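Local coordinates for protein putative agmatinase (PDB 3LHL) that binds manganese ions and probably hydrolyses agmatine to putrescine and urea, at residues N9-G14 / C58-L63; T43-L48 / L267-L272; K75-E80 / L102-A107; N196-I201 / G243-E248. One frame throughout, in Å; residues are numbered along the deposited sequence.

Contact 1 of 4, residues N9-G14 / C58-L63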
loop_
_atom_site.group_PDB
_atom_site.type_symbol
_atom_site.label_atom_id
_atom_site.label_comp_id
_atom_site.label_asym_id
_atom_site.label_seq_id
_atom_site.Cartn_x
_atom_site.Cartn_y
_atom_site.Cartn_z
ATOM N N ASN A 9 12.183 2.207 -14.300
ATOM C CA ASN A 9 11.533 0.915 -14.113
ATOM C C ASN A 9 10.418 1.031 -13.074
ATOM O O ASN A 9 9.523 0.189 -13.011
ATOM C CB ASN A 9 12.547 -0.141 -13.660
ATOM C CG ASN A 9 13.628 -0.396 -14.695
ATOM O OD1 ASN A 9 13.336 -0.676 -15.858
ATOM N ND2 ASN A 9 14.886 -0.305 -14.273
ATOM N N LEU A 10 10.478 2.081 -12.260
ATOM C CA LEU A 10 9.475 2.317 -11.225
ATOM C C LEU A 10 8.731 3.616 -11.534
ATOM O O LEU A 10 9.343 4.684 -11.650
ATOM C CB LEU A 10 10.149 2.412 -9.855
ATOM C CG LEU A 10 9.269 2.556 -8.606
ATOM C CD1 LEU A 10 8.330 1.357 -8.477
ATOM C CD2 LEU A 10 10.164 2.673 -7.371
ATOM N N ILE A 11 7.413 3.513 -11.674
ATOM C CA ILE A 11 6.569 4.661 -11.984
ATOM C C ILE A 11 5.676 4.979 -10.788
ATOM O O ILE A 11 4.760 4.217 -10.455
ATOM C CB ILE A 11 5.681 4.376 -13.216
ATOM C CG1 ILE A 11 6.548 3.857 -14.372
ATOM C CG2 ILE A 11 4.926 5.641 -13.625
ATOM C CD1 ILE A 11 7.646 4.810 -14.817
ATOM N N VAL A 12 5.957 6.111 -10.154
ATOM C CA VAL A 12 5.227 6.573 -8.981
ATOM C C VAL A 12 4.154 7.572 -9.388
ATOM O O VAL A 12 4.433 8.532 -10.106
ATOM C CB VAL A 12 6.171 7.288 -7.990
ATOM C CG1 VAL A 12 5.408 7.696 -6.749
ATOM C CG2 VAL A 12 7.349 6.391 -7.647
ATOM N N PHE A 13 2.928 7.351 -8.929
ATOM C CA PHE A 13 1.846 8.270 -9.254
ATOM C C PHE A 13 0.879 8.361 -8.088
ATOM O O PHE A 13 0.756 7.429 -7.286
ATOM C CB PHE A 13 1.132 7.840 -10.554
ATOM C CG PHE A 13 0.378 6.543 -10.451
ATOM C CD1 PHE A 13 -0.995 6.539 -10.216
ATOM C CD2 PHE A 13 1.037 5.326 -10.604
ATOM C CE1 PHE A 13 -1.707 5.340 -10.136
ATOM C CE2 PHE A 13 0.339 4.120 -10.524
ATOM C CZ PHE A 13 -1.037 4.128 -10.289
ATOM N N GLY A 14 0.216 9.504 -7.979
ATOM C CA GLY A 14 -0.722 9.705 -6.896
ATOM C C GLY A 14 -2.156 9.554 -7.341
ATOM O O GLY A 14 -2.480 9.763 -8.512
ATOM N N CYS A 58 10.444 7.429 -12.146
ATOM C CA CYS A 58 9.604 8.431 -12.776
ATOM C C CYS A 58 8.527 8.937 -11.837
ATOM O O CYS A 58 7.840 8.150 -11.183
ATOM C CB CYS A 58 8.948 7.860 -14.035
ATOM S SG CYS A 58 7.758 8.988 -14.812
ATOM N N ASP A 59 8.400 10.259 -11.765
ATOM C CA ASP A 59 7.375 10.901 -10.944
ATOM C C ASP A 59 6.274 11.275 -11.929
ATOM O O ASP A 59 6.341 12.326 -12.569
ATOM C CB ASP A 59 7.913 12.176 -10.278
ATOM C CG ASP A 59 6.836 12.938 -9.514
ATOM O OD1 ASP A 59 5.639 12.724 -9.791
ATOM O OD2 ASP A 59 7.181 13.766 -8.641
ATOM N N TYR A 60 5.270 10.416 -12.053
ATOM C CA TYR A 60 4.171 10.667 -12.977
ATOM C C TYR A 60 3.164 11.687 -12.460
ATOM O O TYR A 60 2.239 12.061 -13.172
ATOM C CB TYR A 60 3.452 9.354 -13.296
ATOM C CG TYR A 60 3.345 9.052 -14.779
ATOM C CD1 TYR A 60 4.397 9.345 -15.649
ATOM C CD2 TYR A 60 2.214 8.421 -15.303
ATOM C CE1 TYR A 60 4.330 9.017 -17.002
ATOM C CE2 TYR A 60 2.138 8.083 -16.658
ATOM C CZ TYR A 60 3.199 8.382 -17.501
ATOM O OH TYR A 60 3.138 8.033 -18.835
ATOM N N GLY A 61 3.349 12.142 -11.225
ATOM C CA GLY A 61 2.426 13.104 -10.657
ATOM C C GLY A 61 1.095 12.468 -10.283
ATOM O O GLY A 61 0.996 11.251 -10.109
ATOM N N ASP A 62 0.061 13.293 -10.164
ATOM C CA ASP A 62 -1.253 12.791 -9.804
ATOM C C ASP A 62 -2.090 12.409 -11.014
ATOM O O ASP A 62 -2.076 13.089 -12.046
ATOM C CB ASP A 62 -2.011 13.820 -8.967
ATOM C CG ASP A 62 -1.334 14.099 -7.640
ATOM O OD1 ASP A 62 -0.765 13.147 -7.058
ATOM O OD2 ASP A 62 -1.381 15.258 -7.174
ATOM N N LEU A 63 -2.809 11.301 -10.877
ATOM C CA LEU A 63 -3.675 10.816 -11.934
ATOM C C LEU A 63 -4.922 11.689 -11.956
ATOM O O LEU A 63 -5.526 11.948 -10.914
ATOM C CB LEU A 63 -4.070 9.366 -11.662
ATOM C CG LEU A 63 -5.130 8.769 -12.590
ATOM C CD1 LEU A 63 -4.603 8.709 -14.030
ATOM C CD2 LEU A 63 -5.503 7.384 -12.084
#
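Ile11 CD1 lies 3.4 Å from Cys58 CB, tighter than a usual carbon contact. Phe13 projects to the same face. With chi1 at -51°, Ile11 CG1 stands beside the backbone N and CG2 anti to it. CG2 lies over one face of the Tyr60 ring, 3.9 Å from Tyr60 CG and shifted toward the rim. Phe13 CB and Tyr60 CB also touch. These side chains ride on two parallel strands, 10-14 and 58-62, whose directions differ by 10°. Strand 57-62 is the outermost strand at this end, so the pair forms one edge of the parallel sheet in the arginase-type alpha/beta fold. The ladder runs from Cys58 N to Leu10 O, Val12 N to Cys58 O and Tyr60 N to Val12 O. Beyond Tyr60 the register slips by one residue: Val12 pairs with Asp59 but Gly14 with Asp62. Gly61 has positive phi, and its N bonds to Asp59 OD1 at 2.8 Å in an Asx turn. Gly14 N then bonds to Gly61 O, with the donor above the carbonyl plane, and Leu63 N closes the ladder on Gly14 O at 2.8 Å. Asp62 OD1 comes within 3.4 Å of Gly14 CA, on the side where a beta carbon would clash with it. That carboxylate is held from outside by Ser31 and by a salt bridge to Arg35. Ile11 and Phe13 bond through their backbones to strand 90-95, while helix 70-86 packs on their side chains.

Contact 2 of 4, residues T43-L48 / L267-L272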
loop_
_atom_site.group_PDB
_atom_site.type_symbol
_atom_site.label_atom_id
_atom_site.label_comp_id
_atom_site.label_asym_id
_atom_site.label_seq_id
_atom_site.Cartn_x
_atom_site.Cartn_y
_atom_site.Cartn_z
ATOM N N THR A 43 17.931 12.304 0.066
ATOM C CA THR A 43 17.730 11.258 -0.929
ATOM C C THR A 43 18.497 10.009 -0.505
ATOM O O THR A 43 18.333 8.938 -1.088
ATOM C CB THR A 43 18.228 11.691 -2.335
ATOM O OG1 THR A 43 19.650 11.882 -2.309
ATOM C CG2 THR A 43 17.547 12.984 -2.769
ATOM N N TYR A 44 19.328 10.151 0.524
ATOM C CA TYR A 44 20.118 9.031 1.021
ATOM C C TYR A 44 19.483 8.396 2.248
ATOM O O TYR A 44 19.012 9.088 3.153
ATOM C CB TYR A 44 21.537 9.489 1.376
ATOM C CG TYR A 44 22.382 8.400 2.003
ATOM C CD1 TYR A 44 22.723 7.258 1.282
ATOM C CD2 TYR A 44 22.819 8.498 3.324
ATOM C CE1 TYR A 44 23.480 6.236 1.859
ATOM C CE2 TYR A 44 23.574 7.482 3.913
ATOM C CZ TYR A 44 23.899 6.355 3.173
ATOM O OH TYR A 44 24.633 5.340 3.740
ATOM N N SER A 45 19.475 7.070 2.278
ATOM C CA SER A 45 18.918 6.348 3.405
ATOM C C SER A 45 20.043 5.661 4.162
ATOM O O SER A 45 20.631 4.695 3.675
ATOM C CB SER A 45 17.905 5.303 2.934
ATOM O OG SER A 45 17.484 4.486 4.016
ATOM N N PRO A 46 20.371 6.168 5.360
ATOM C CA PRO A 46 21.439 5.566 6.163
ATOM C C PRO A 46 21.059 4.174 6.663
ATOM O O PRO A 46 21.924 3.327 6.870
ATOM C CB PRO A 46 21.639 6.574 7.297
ATOM C CG PRO A 46 20.289 7.235 7.417
ATOM C CD PRO A 46 19.877 7.412 5.977
ATOM N N PHE A 47 19.762 3.939 6.836
ATOM C CA PHE A 47 19.271 2.642 7.300
ATOM C C PHE A 47 19.488 1.564 6.235
ATOM O O PHE A 47 19.866 0.443 6.551
ATOM C CB PHE A 47 17.775 2.735 7.636
ATOM C CG PHE A 47 17.178 1.446 8.142
ATOM C CD1 PHE A 47 17.603 0.889 9.346
ATOM C CD2 PHE A 47 16.171 0.798 7.423
ATOM C CE1 PHE A 47 17.033 -0.303 9.832
ATOM C CE2 PHE A 47 15.592 -0.393 7.899
ATOM C CZ PHE A 47 16.025 -0.942 9.105
ATOM N N LEU A 48 19.254 1.906 4.974
ATOM C CA LEU A 48 19.416 0.942 3.889
ATOM C C LEU A 48 20.728 1.117 3.125
ATOM O O LEU A 48 21.143 0.225 2.383
ATOM C CB LEU A 48 18.246 1.065 2.902
ATOM C CG LEU A 48 16.838 0.826 3.459
ATOM C CD1 LEU A 48 15.811 1.407 2.500
ATOM C CD2 LEU A 48 16.603 -0.660 3.690
ATOM N N LEU A 267 7.847 6.244 1.590
ATOM C CA LEU A 267 7.855 6.268 0.135
ATOM C C LEU A 267 9.294 6.109 -0.364
ATOM O O LEU A 267 9.569 5.308 -1.267
ATOM C CB LEU A 267 7.264 7.588 -0.373
ATOM C CG LEU A 267 7.422 7.877 -1.867
ATOM C CD1 LEU A 267 6.752 6.789 -2.691
ATOM C CD2 LEU A 267 6.822 9.237 -2.181
ATOM N N ARG A 268 10.211 6.863 0.232
ATOM C CA ARG A 268 11.612 6.792 -0.176
ATOM C C ARG A 268 12.219 5.403 -0.017
ATOM O O ARG A 268 12.771 4.853 -0.973
ATOM C CB ARG A 268 12.464 7.785 0.612
ATOM C CG ARG A 268 13.914 7.816 0.138
ATOM C CD ARG A 268 14.777 8.656 1.051
ATOM N NE ARG A 268 14.948 8.021 2.353
ATOM C CZ ARG A 268 15.423 8.635 3.430
ATOM N NH1 ARG A 268 15.773 9.912 3.371
ATOM N NH2 ARG A 268 15.554 7.968 4.567
ATOM N N GLU A 269 12.116 4.837 1.183
ATOM C CA GLU A 269 12.689 3.519 1.443
ATOM C C GLU A 269 12.140 2.460 0.488
ATOM O O GLU A 269 12.887 1.606 0.005
ATOM C CB GLU A 269 12.435 3.097 2.897
ATOM C CG GLU A 269 12.772 4.169 3.934
ATOM C CD GLU A 269 14.232 4.613 3.899
ATOM O OE1 GLU A 269 15.010 4.206 4.791
ATOM O OE2 GLU A 269 14.601 5.371 2.977
ATOM N N LEU A 270 10.839 2.514 0.215
ATOM C CA LEU A 270 10.230 1.545 -0.687
ATOM C C LEU A 270 10.748 1.702 -2.109
ATOM O O LEU A 270 11.010 0.711 -2.779
ATOM C CB LEU A 270 8.706 1.670 -0.663
ATOM C CG LEU A 270 8.042 1.089 0.593
ATOM C CD1 LEU A 270 6.551 1.359 0.562
ATOM C CD2 LEU A 270 8.311 -0.410 0.662
ATOM N N CYS A 271 10.894 2.940 -2.572
ATOM C CA CYS A 271 11.410 3.173 -3.915
ATOM C C CYS A 271 12.820 2.602 -3.984
ATOM O O CYS A 271 13.178 1.910 -4.934
ATOM C CB CYS A 271 11.446 4.670 -4.239
ATOM S SG CYS A 271 9.840 5.407 -4.637
ATOM N N LEU A 272 13.622 2.896 -2.966
ATOM C CA LEU A 272 14.989 2.403 -2.924
ATOM C C LEU A 272 15.011 0.878 -3.003
ATOM O O LEU A 272 15.674 0.295 -3.860
ATOM C CB LEU A 272 15.674 2.882 -1.643
ATOM C CG LEU A 272 15.959 4.387 -1.617
ATOM C CD1 LEU A 272 16.479 4.804 -0.252
ATOM C CD2 LEU A 272 16.968 4.726 -2.708
#
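Ser45 OG donates to Glu269 OE1 at 2.6 Å, meeting it on the syn side of the carboxylate. The same hydroxyl oxygen accepts from Leu48 N at 3.3 Å, an ST motif that folds residues 45-48 around it. Ser45 OG stands anti to its own backbone N (chi1 173°), facing the helix. The second carboxylate oxygen, Glu269 OE2, takes a salt bridge from Arg268 NE at 2.7 Å. NE approaches from above the carboxylate plane, yet OE2 lies in the guanidinium plane. Arg268 NH2 adds a weak bond to the same oxygen. These adjacent helix residues thus pair their charges within a buried contact. The Ser45-Glu269 bond ties helix 258-278, the last of the fold, to the short strand 44-45 and the turn after it. Tyr44 O and Ser45 CA lie over one face of the Arg268 guanidinium, near its rim, and NH1 bonds to Glu42 O. Apolar contacts flank the polar group. Leu272 CD1 touches Ser45 CB at 3.5 Å. Leu48 CD1 reaches Glu269 CB at 3.8 Å, the two side chains crossing obliquely. From helix 229-235, Phe231 packs on both Leu48 and Glu269.

Contact 3 of 4, residues K75-E80 / L102-A107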
loop_
_atom_site.group_PDB
_atom_site.type_symbol
_atom_site.label_atom_id
_atom_site.label_comp_id
_atom_site.label_asym_id
_atom_site.label_seq_id
_atom_site.Cartn_x
_atom_site.Cartn_y
_atom_site.Cartn_z
ATOM N N LYS A 75 -12.014 2.577 -12.777
ATOM C CA LYS A 75 -11.642 2.263 -14.155
ATOM C C LYS A 75 -10.441 3.089 -14.597
ATOM O O LYS A 75 -9.567 2.594 -15.307
ATOM C CB LYS A 75 -12.822 2.517 -15.103
ATOM C CG LYS A 75 -13.971 1.542 -14.906
ATOM C CD LYS A 75 -15.141 1.841 -15.832
ATOM C CE LYS A 75 -16.281 0.850 -15.612
ATOM N NZ LYS A 75 -17.476 1.198 -16.426
ATOM N N GLU A 76 -10.400 4.344 -14.166
ATOM C CA GLU A 76 -9.307 5.238 -14.517
ATOM C C GLU A 76 -8.002 4.786 -13.860
ATOM O O GLU A 76 -6.940 4.829 -14.485
ATOM C CB GLU A 76 -9.658 6.673 -14.102
ATOM C CG GLU A 76 -10.935 7.169 -14.767
ATOM C CD GLU A 76 -11.474 8.458 -14.178
ATOM O OE1 GLU A 76 -11.454 8.608 -12.936
ATOM O OE2 GLU A 76 -11.940 9.314 -14.958
ATOM N N ILE A 77 -8.079 4.346 -12.605
ATOM C CA ILE A 77 -6.885 3.878 -11.910
ATOM C C ILE A 77 -6.395 2.634 -12.639
ATOM O O ILE A 77 -5.203 2.474 -12.893
ATOM C CB ILE A 77 -7.182 3.504 -10.443
ATOM C CG1 ILE A 77 -7.568 4.755 -9.649
ATOM C CG2 ILE A 77 -5.963 2.833 -9.826
ATOM C CD1 ILE A 77 -8.129 4.456 -8.263
ATOM N N TYR A 78 -7.337 1.762 -12.981
ATOM C CA TYR A 78 -7.022 0.532 -13.693
ATOM C C TYR A 78 -6.248 0.846 -14.966
ATOM O O TYR A 78 -5.217 0.238 -15.245
ATOM C CB TYR A 78 -8.302 -0.213 -14.070
ATOM C CG TYR A 78 -8.031 -1.521 -14.769
ATOM C CD1 TYR A 78 -7.663 -2.653 -14.047
ATOM C CD2 TYR A 78 -8.113 -1.622 -16.159
ATOM C CE1 TYR A 78 -7.386 -3.856 -14.690
ATOM C CE2 TYR A 78 -7.832 -2.818 -16.811
ATOM C CZ TYR A 78 -7.470 -3.928 -16.069
ATOM O OH TYR A 78 -7.183 -5.115 -16.703
ATOM N N GLN A 79 -6.762 1.796 -15.738
ATOM C CA GLN A 79 -6.128 2.190 -16.988
ATOM C C GLN A 79 -4.678 2.622 -16.815
ATOM O O GLN A 79 -3.798 2.127 -17.516
ATOM C CB GLN A 79 -6.911 3.325 -17.647
ATOM C CG GLN A 79 -8.240 2.904 -18.230
ATOM C CD GLN A 79 -8.091 1.791 -19.245
ATOM O OE1 GLN A 79 -8.369 0.627 -18.955
ATOM N NE2 GLN A 79 -7.632 2.142 -20.443
ATOM N N GLU A 80 -4.435 3.544 -15.886
ATOM C CA GLU A 80 -3.084 4.045 -15.647
ATOM C C GLU A 80 -2.146 2.909 -15.256
ATOM O O GLU A 80 -1.048 2.789 -15.794
ATOM C CB GLU A 80 -3.095 5.114 -14.546
ATOM C CG GLU A 80 -1.738 5.767 -14.281
ATOM C CD GLU A 80 -1.139 6.419 -15.524
ATOM O OE1 GLU A 80 -1.815 7.275 -16.135
ATOM O OE2 GLU A 80 0.011 6.079 -15.893
ATOM N N LEU A 102 -7.679 -1.963 -5.344
ATOM C CA LEU A 102 -8.395 -2.989 -6.102
ATOM C C LEU A 102 -8.120 -2.937 -7.605
ATOM O O LEU A 102 -7.648 -3.917 -8.179
ATOM C CB LEU A 102 -9.902 -2.909 -5.819
ATOM C CG LEU A 102 -10.840 -3.875 -6.557
ATOM C CD1 LEU A 102 -10.331 -5.320 -6.455
ATOM C CD2 LEU A 102 -12.235 -3.755 -5.955
ATOM N N PRO A 103 -8.410 -1.800 -8.263
ATOM C CA PRO A 103 -8.152 -1.722 -9.705
ATOM C C PRO A 103 -6.671 -1.852 -10.046
ATOM O O PRO A 103 -6.312 -2.437 -11.066
ATOM C CB PRO A 103 -8.724 -0.356 -10.090
ATOM C CG PRO A 103 -8.616 0.441 -8.827
ATOM C CD PRO A 103 -9.042 -0.561 -7.778
ATOM N N ALA A 104 -5.817 -1.310 -9.182
ATOM C CA ALA A 104 -4.377 -1.370 -9.396
ATOM C C ALA A 104 -3.935 -2.822 -9.376
ATOM O O ALA A 104 -3.194 -3.276 -10.255
ATOM C CB ALA A 104 -3.653 -0.588 -8.310
ATOM N N PHE A 105 -4.395 -3.547 -8.362
ATOM C CA PHE A 105 -4.057 -4.949 -8.222
ATOM C C PHE A 105 -4.536 -5.709 -9.447
ATOM O O PHE A 105 -3.810 -6.538 -9.992
ATOM C CB PHE A 105 -4.711 -5.557 -6.983
ATOM C CG PHE A 105 -4.544 -7.043 -6.903
ATOM C CD1 PHE A 105 -3.296 -7.598 -6.623
ATOM C CD2 PHE A 105 -5.607 -7.890 -7.205
ATOM C CE1 PHE A 105 -3.110 -8.979 -6.655
ATOM C CE2 PHE A 105 -5.437 -9.267 -7.239
ATOM C CZ PHE A 105 -4.185 -9.816 -6.966
ATOM N N LYS A 106 -5.760 -5.424 -9.879
ATOM C CA LYS A 106 -6.302 -6.111 -11.043
ATOM C C LYS A 106 -5.404 -5.946 -12.262
ATOM O O LYS A 106 -5.104 -6.920 -12.952
ATOM C CB LYS A 106 -7.716 -5.611 -11.358
ATOM C CG LYS A 106 -8.777 -6.182 -10.421
ATOM C CD LYS A 106 -10.166 -5.656 -10.743
ATOM C CE LYS A 106 -11.200 -6.241 -9.797
ATOM N NZ LYS A 106 -12.577 -5.762 -10.099
ATOM N N ALA A 107 -4.970 -4.716 -12.518
ATOM C CA ALA A 107 -4.109 -4.443 -13.659
ATOM C C ALA A 107 -2.825 -5.269 -13.563
ATOM O O ALA A 107 -2.306 -5.741 -14.572
ATOM C CB ALA A 107 -3.779 -2.948 -13.727
#
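Two helices of the alpha/beta fold, 70-86 and 101-111, pack here on one side of the parallel sheet. Their local axes run in the same general sense, cross at -35° and approach to 7.8 Å. The closest pair of CA atoms, Tyr78 CA and Pro103 CA, is 4.7 Å apart. Such closeness fits the short side chains of Pro103, Ala104 and Ala107 on segment 102-107.

Pro103 presents its ring to the other helix. Its CG is 3.7 Å from Ile77 CG2 and equally near Ile77 CB, so the branch point of the isoleucine bears on the ring. Pro103 CB meets Tyr78 CB at 4.0 Å. The CD1-CE1 side of the Tyr78 ring meets the turn from Pro103 to Ala107. Its CG is anti to the backbone N (chi1 -178°), on the side of the second helix. CD1 comes 3.3 Å from Pro103 O, an oxygen lying near the ring plane that is already bonded to Ala107 N. CE1 is 3.4 Å from Ala107 N and also touches Ala107 CB and Lys106 CB. No hydrogen bond joins the two segments; carbon contacts dominate. The hydroxyl of Tyr78 bonds with Glu110, further along helix 101-111.

Toward the sheet, Met93 of strand 90-95 packs against both Ile77 and Ala104. Thr81, one turn further along helix 70-86, touches Ala104 and Ala107. On its other flank, helix 101-111 meets helix 140-148, where Phe105 packs on Ile144 and Val148.

Contact 4 of 4, residues N196-I201 / G243-E248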
loop_
_atom_site.group_PDB
_atom_site.type_symbol
_atom_site.label_atom_id
_atom_site.label_comp_id
_atom_site.label_asym_id
_atom_site.label_seq_id
_atom_site.Cartn_x
_atom_site.Cartn_y
_atom_site.Cartn_z
ATOM N N ASN A 196 6.166 -13.626 -7.119
ATOM C CA ASN A 196 5.742 -12.295 -7.533
ATOM C C ASN A 196 4.775 -11.750 -6.492
ATOM O O ASN A 196 3.796 -12.402 -6.122
ATOM C CB ASN A 196 5.076 -12.365 -8.905
ATOM C CG ASN A 196 6.030 -12.833 -9.983
ATOM O OD1 ASN A 196 5.688 -13.681 -10.810
ATOM N ND2 ASN A 196 7.236 -12.277 -9.985
ATOM N N ILE A 197 5.051 -10.536 -6.036
ATOM C CA ILE A 197 4.253 -9.925 -4.992
ATOM C C ILE A 197 3.650 -8.557 -5.303
ATOM O O ILE A 197 4.246 -7.734 -6.004
ATOM C CB ILE A 197 5.119 -9.790 -3.687
ATOM C CG1 ILE A 197 5.188 -11.131 -2.951
ATOM C CG2 ILE A 197 4.564 -8.706 -2.771
ATOM C CD1 ILE A 197 5.992 -12.208 -3.658
ATOM N N TYR A 198 2.445 -8.335 -4.788
ATOM C CA TYR A 198 1.813 -7.030 -4.902
ATOM C C TYR A 198 1.818 -6.573 -3.449
ATOM O O TYR A 198 1.194 -7.203 -2.593
ATOM C CB TYR A 198 0.370 -7.089 -5.387
ATOM C CG TYR A 198 -0.192 -5.691 -5.550
ATOM C CD1 TYR A 198 -0.129 -5.030 -6.775
ATOM C CD2 TYR A 198 -0.689 -4.987 -4.450
ATOM C CE1 TYR A 198 -0.540 -3.700 -6.901
ATOM C CE2 TYR A 198 -1.099 -3.660 -4.563
ATOM C CZ TYR A 198 -1.022 -3.021 -5.791
ATOM O OH TYR A 198 -1.404 -1.698 -5.900
ATOM N N LEU A 199 2.538 -5.497 -3.166
ATOM C CA LEU A 199 2.635 -4.987 -1.805
ATOM C C LEU A 199 1.719 -3.800 -1.563
ATOM O O LEU A 199 1.886 -2.745 -2.169
ATOM C CB LEU A 199 4.081 -4.587 -1.513
ATOM C CG LEU A 199 4.384 -3.872 -0.197
ATOM C CD1 LEU A 199 4.095 -4.786 0.984
ATOM C CD2 LEU A 199 5.849 -3.440 -0.200
ATOM N N THR A 200 0.743 -3.978 -0.680
ATOM C CA THR A 200 -0.184 -2.907 -0.347
ATOM C C THR A 200 -0.029 -2.554 1.128
ATOM O O THR A 200 -0.271 -3.376 2.015
ATOM C CB THR A 200 -1.661 -3.302 -0.636
ATOM O OG1 THR A 200 -2.524 -2.227 -0.233
ATOM C CG2 THR A 200 -2.044 -4.580 0.110
ATOM N N ILE A 201 0.382 -1.320 1.379
ATOM C CA ILE A 201 0.596 -0.848 2.737
ATOM C C ILE A 201 -0.383 0.239 3.177
ATOM O O ILE A 201 -0.330 1.373 2.691
ATOM C CB ILE A 201 2.037 -0.297 2.900
ATOM C CG1 ILE A 201 3.039 -1.448 2.822
ATOM C CG2 ILE A 201 2.174 0.464 4.227
ATOM C CD1 ILE A 201 4.485 -1.009 2.928
ATOM N N GLY A 243 4.263 -4.644 -8.150
ATOM C CA GLY A 243 3.277 -3.604 -7.944
ATOM C C GLY A 243 3.304 -3.204 -6.482
ATOM O O GLY A 243 3.507 -4.052 -5.609
ATOM N N CYS A 244 3.093 -1.922 -6.199
ATOM C CA CYS A 244 3.126 -1.453 -4.821
ATOM C C CYS A 244 2.302 -0.189 -4.593
ATOM O O CYS A 244 2.023 0.567 -5.529
ATOM C CB CYS A 244 4.585 -1.195 -4.413
ATOM S SG CYS A 244 4.833 -0.617 -2.712
ATOM N N ASP A 245 1.907 0.028 -3.341
ATOM C CA ASP A 245 1.161 1.222 -2.975
ATOM C C ASP A 245 1.144 1.458 -1.464
ATOM O O ASP A 245 1.333 0.532 -0.672
ATOM C CB ASP A 245 -0.283 1.155 -3.508
ATOM C CG ASP A 245 -1.149 0.123 -2.780
ATOM O OD1 ASP A 245 -1.161 0.115 -1.526
ATOM O OD2 ASP A 245 -1.834 -0.670 -3.468
ATOM N N ILE A 246 0.962 2.716 -1.077
ATOM C CA ILE A 246 0.849 3.093 0.328
ATOM C C ILE A 246 -0.442 3.907 0.337
ATOM O O ILE A 246 -0.680 4.709 -0.567
ATOM C CB ILE A 246 2.039 3.962 0.823
ATOM C CG1 ILE A 246 2.159 5.237 -0.016
ATOM C CG2 ILE A 246 3.331 3.152 0.775
ATOM C CD1 ILE A 246 3.287 6.163 0.436
ATOM N N VAL A 247 -1.283 3.704 1.340
ATOM C CA VAL A 247 -2.555 4.406 1.358
ATOM C C VAL A 247 -3.022 4.840 2.735
ATOM O O VAL A 247 -2.425 4.496 3.745
ATOM C CB VAL A 247 -3.666 3.503 0.744
ATOM C CG1 VAL A 247 -3.324 3.146 -0.704
ATOM C CG2 VAL A 247 -3.802 2.227 1.568
ATOM N N GLU A 248 -4.109 5.609 2.735
ATOM C CA GLU A 248 -4.768 6.097 3.938
ATOM C C GLU A 248 -4.109 7.245 4.709
ATOM O O GLU A 248 -4.489 7.531 5.850
ATOM C CB GLU A 248 -5.078 4.917 4.875
ATOM C CG GLU A 248 -6.092 3.924 4.291
ATOM C CD GLU A 248 -7.453 4.562 3.963
ATOM O OE1 GLU A 248 -7.536 5.807 3.897
ATOM O OE2 GLU A 248 -8.443 3.815 3.754
HETATM O O HOH W 1 0.285 -0.266 -7.821
#
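The Tyr198 ring lies with one face over the backbone of Gly243, whose O is 3.9 Å above the ring plane and toward its rim. A beta carbon at Gly243 would collide with Tyr198 CD1, so the glycine makes room for the ring. At the ring edge the hydroxyl donates to Asp245 OD2 at 2.7 Å. It reaches the anti side of the carboxylate, and the ring and carboxylate planes are 60° apart. A water donates to both Tyr198 OH and Cys244 O. Asp245 CG sits between its own backbone N and carbonyl carbon (chi1 71°), which puts CG on the side of the neighbouring strand. There OD1 lies 3.0 Å from Thr200 OG1, the two side chains pointing the same way. Thr200 OG1 bonds to His98 NE2. OD2 of the buried carboxylate is held by both Tyr198 OH and Thr101 OG1.

On the opposite face, Leu199 CD2 meets Cys244 SG at 3.9 Å, where Leu270 of helix 258-278 packs on Leu199. The strands are parallel, bonded from Leu199 N to Gly243 O, Asp245 N to Leu199 O, Ile201 N to Asp245 O, and Val247 N to Ile201 O at 2.9 Å. They are central strands of the arginase-fold sheet. Their C-terminal ends lead to the manganese site: Asp202 ends strand 196-202 and Asp204 lies just beyond it; both bind manganese. Thr200 serves as a second-shell partner of the metal ligand His98.

Contacts 1 and 4 are parallel strand pairs of one eight-stranded sheet, with centres about 14 Å apart. Contact 1 lies at its margin and contact 4 close to the centre of the molecule. Strand 90-95 separates the two pairs. Contacts 2 and 3 involve helices that pack on the two sides of this sheet; their centres are about 26 Å apart. Leu270 of contact 2 touches Leu199, Ile201, Cys244 and Ile246 of contact 4, while Ala104 and Phe105 of contact 3 touch Tyr198 from the other side. Contact 1 closes first, then 3, then 4. Contact 2 opens within contact 1 and closes last. The sheet is thus sandwiched between helical layers, with the manganese site at the C-terminal ends of its strands.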